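PDB 3OBK: delta-aminolevulinic acid dehydratase from Toxoplasma gondii ME49, which catalyses the condensation of two molecules of 5-aminolevulinic acid to porphobilinogen, an early step in tetrapyrrole biosynthesis. Local coordinates for the interface of chains A and B. Sequence-based numbering; all coordinates share one arbitrary frame. Chains: chain A/B, Delta-aminolevulinic acid dehydratase.

The interface of chains A and B. Residues chain A 185, 239-241, 248, 251-252; chain B 23, 27.
An arginine at the end of the short 3-10 helix 23-27 of chain B, B:Arg27, inserts between helix 247-258 of chain A and the segment A:Tyr239 to A:Met241, joining two subunits of the octamer by paired salt bridges. Its chain runs extended from CG to NE, which carries the guanidinium to A:Glu248 and A:Glu252, one helical turn apart. A:Glu248 is gripped side-on through one carboxylate oxygen: OE2 accepts from NE at 2.8 Å and from NH2 of B:Arg27 at 2.7 Å. NE comes on the syn side, modestly out of plane, and NH2 from higher above the same face of the carboxylate, whose plane is turned 39° from the guanidinium, although OE2 itself lies in the guanidinium plane. A:Glu252 comes tip to tip, and its OE2 takes a straighter bond from NH2 of B:Arg27 (2.7 Å, 162° at H) on the anti side but tilted well out of the carboxylate plane. NH2 is thus shared by two carboxylates, whose negative charges would be expected to stabilise the cationic arginine. A:Met241 sets CG over the rim of one guanidinium face, 3.7 Å from NH2 of B:Arg27, while the carbonyl oxygen of B:Pro23 lies above the rim of the opposite face. Water 1 links that carbonyl O of B:Pro23 (2.8 Å) to A:Glu248 OE2. The pyrrolidine ring of B:Pro23 rests on A:Arg251, with CG 4.0 Å above the centre of its guanidinium; A:Arg251 has CG anti to the backbone N (chi1 -156°), and its extended side chain passes obliquely across the ring. The segment of B near its N-terminus thus docks on the first turns of helix 247-258, on the alpha/beta (TIM) barrel subunit typical of this family, and the two-fold repeats the contact with the chains exchanged.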
loop_
_atom_site.group_PDB
_atom_site.type_symbol
_atom_site.label_atom_id
_atom_site.label_comp_id
_atom_site.label_asym_id
_atom_site.label_seq_id
_atom_site.Cartn_x
_atom_site.Cartn_y
_atom_site.Cartn_z
ATOM N N MET A 185 -3.698 -11.917 -29.686
ATOM C CA MET A 185 -3.412 -10.551 -29.262
ATOM C C MET A 185 -4.182 -9.469 -30.038
ATOM O O MET A 185 -3.751 -8.303 -30.137
ATOM C CB MET A 185 -1.908 -10.304 -29.227
ATOM C CG MET A 185 -1.188 -11.073 -28.122
ATOM S SD MET A 185 -1.632 -10.603 -26.424
ATOM C CE MET A 185 -0.717 -9.090 -26.238
ATOM N N TYR A 239 0.979 -6.317 -32.948
ATOM C CA TYR A 239 0.025 -6.960 -32.066
ATOM C C TYR A 239 0.604 -7.697 -30.851
ATOM O O TYR A 239 0.079 -7.533 -29.749
ATOM C CB TYR A 239 -0.957 -7.876 -32.827
ATOM C CG TYR A 239 -0.449 -8.975 -33.743
ATOM C CD1 TYR A 239 -0.172 -8.721 -35.079
ATOM C CD2 TYR A 239 -0.374 -10.285 -33.315
ATOM C CE1 TYR A 239 0.237 -9.730 -35.952
ATOM C CE2 TYR A 239 0.026 -11.317 -34.195
ATOM C CZ TYR A 239 0.326 -11.021 -35.519
ATOM O OH TYR A 239 0.708 -12.018 -36.406
ATOM N N GLN A 240 1.638 -8.516 -31.028
ATOM C CA GLN A 240 2.379 -8.994 -29.867
ATOM C C GLN A 240 3.109 -7.804 -29.219
ATOM O O GLN A 240 3.381 -6.796 -29.862
ATOM C CB GLN A 240 3.307 -10.125 -30.239
ATOM C CG GLN A 240 2.535 -11.389 -30.719
ATOM C CD GLN A 240 3.439 -12.496 -31.271
ATOM O OE1 GLN A 240 4.659 -12.345 -31.384
ATOM N NE2 GLN A 240 2.824 -13.616 -31.642
ATOM N N MET A 241 3.386 -7.925 -27.935
ATOM C CA MET A 241 3.923 -6.827 -27.123
ATOM C C MET A 241 5.432 -6.625 -27.237
ATOM O O MET A 241 6.205 -7.561 -27.430
ATOM C CB MET A 241 3.589 -7.081 -25.646
ATOM C CG MET A 241 2.111 -6.911 -25.331
ATOM S SD MET A 241 1.641 -7.264 -23.629
ATOM C CE MET A 241 2.961 -6.390 -22.799
ATOM N N GLU A 248 2.554 -1.969 -19.531
ATOM C CA GLU A 248 1.585 -2.419 -20.519
ATOM C C GLU A 248 0.976 -3.781 -20.148
ATOM O O GLU A 248 -0.188 -4.031 -20.424
ATOM C CB GLU A 248 2.251 -2.483 -21.903
ATOM C CG GLU A 248 1.317 -2.639 -23.050
ATOM C CD GLU A 248 2.046 -2.745 -24.402
ATOM O OE1 GLU A 248 3.314 -2.757 -24.453
ATOM O OE2 GLU A 248 1.314 -2.820 -25.426
ATOM N N ARG A 251 -2.118 -3.264 -18.143
ATOM C CA ARG A 251 -3.212 -2.824 -18.961
ATOM C C ARG A 251 -3.889 -4.068 -19.585
ATOM O O ARG A 251 -5.093 -4.235 -19.511
ATOM C CB ARG A 251 -2.688 -1.873 -20.029
ATOM C CG ARG A 251 -3.704 -0.932 -20.561
ATOM C CD ARG A 251 -3.180 -0.113 -21.749
ATOM N NE ARG A 251 -4.322 0.411 -22.487
ATOM C CZ ARG A 251 -4.263 1.033 -23.656
ATOM N NH1 ARG A 251 -3.097 1.241 -24.230
ATOM N NH2 ARG A 251 -5.389 1.469 -24.236
ATOM N N GLU A 252 -3.098 -4.975 -20.142
ATOM C CA GLU A 252 -3.685 -6.136 -20.800
ATOM C C GLU A 252 -4.357 -7.073 -19.797
ATOM O O GLU A 252 -5.477 -7.558 -20.035
ATOM C CB GLU A 252 -2.637 -6.862 -21.642
ATOM C CG GLU A 252 -2.176 -6.037 -22.901
ATOM C CD GLU A 252 -3.095 -6.217 -24.117
ATOM O OE1 GLU A 252 -3.950 -7.129 -24.115
ATOM O OE2 GLU A 252 -2.961 -5.458 -25.102
ATOM N N PRO B 23 -5.208 -1.328 -27.093
ATOM C CA PRO B 23 -3.780 -1.308 -26.835
ATOM C C PRO B 23 -2.935 -1.469 -28.094
ATOM O O PRO B 23 -1.803 -1.013 -28.135
ATOM C CB PRO B 23 -3.592 -2.505 -25.910
ATOM C CG PRO B 23 -4.863 -2.635 -25.210
ATOM C CD PRO B 23 -5.915 -2.213 -26.151
ATOM N N ARG B 27 1.094 0.065 -30.646
ATOM C CA ARG B 27 2.047 -0.859 -31.321
ATOM C C ARG B 27 2.083 -0.683 -32.825
ATOM O O ARG B 27 2.739 -1.419 -33.525
ATOM C CB ARG B 27 1.669 -2.306 -31.024
ATOM C CG ARG B 27 1.685 -2.589 -29.560
ATOM C CD ARG B 27 1.274 -3.995 -29.253
ATOM N NE ARG B 27 0.800 -4.009 -27.888
ATOM C CZ ARG B 27 -0.244 -4.694 -27.451
ATOM N NH1 ARG B 27 -0.949 -5.481 -28.263
ATOM N NH2 ARG B 27 -0.594 -4.571 -26.183
HETATM O O HOH W 1 -0.568 -1.062 -25.610
#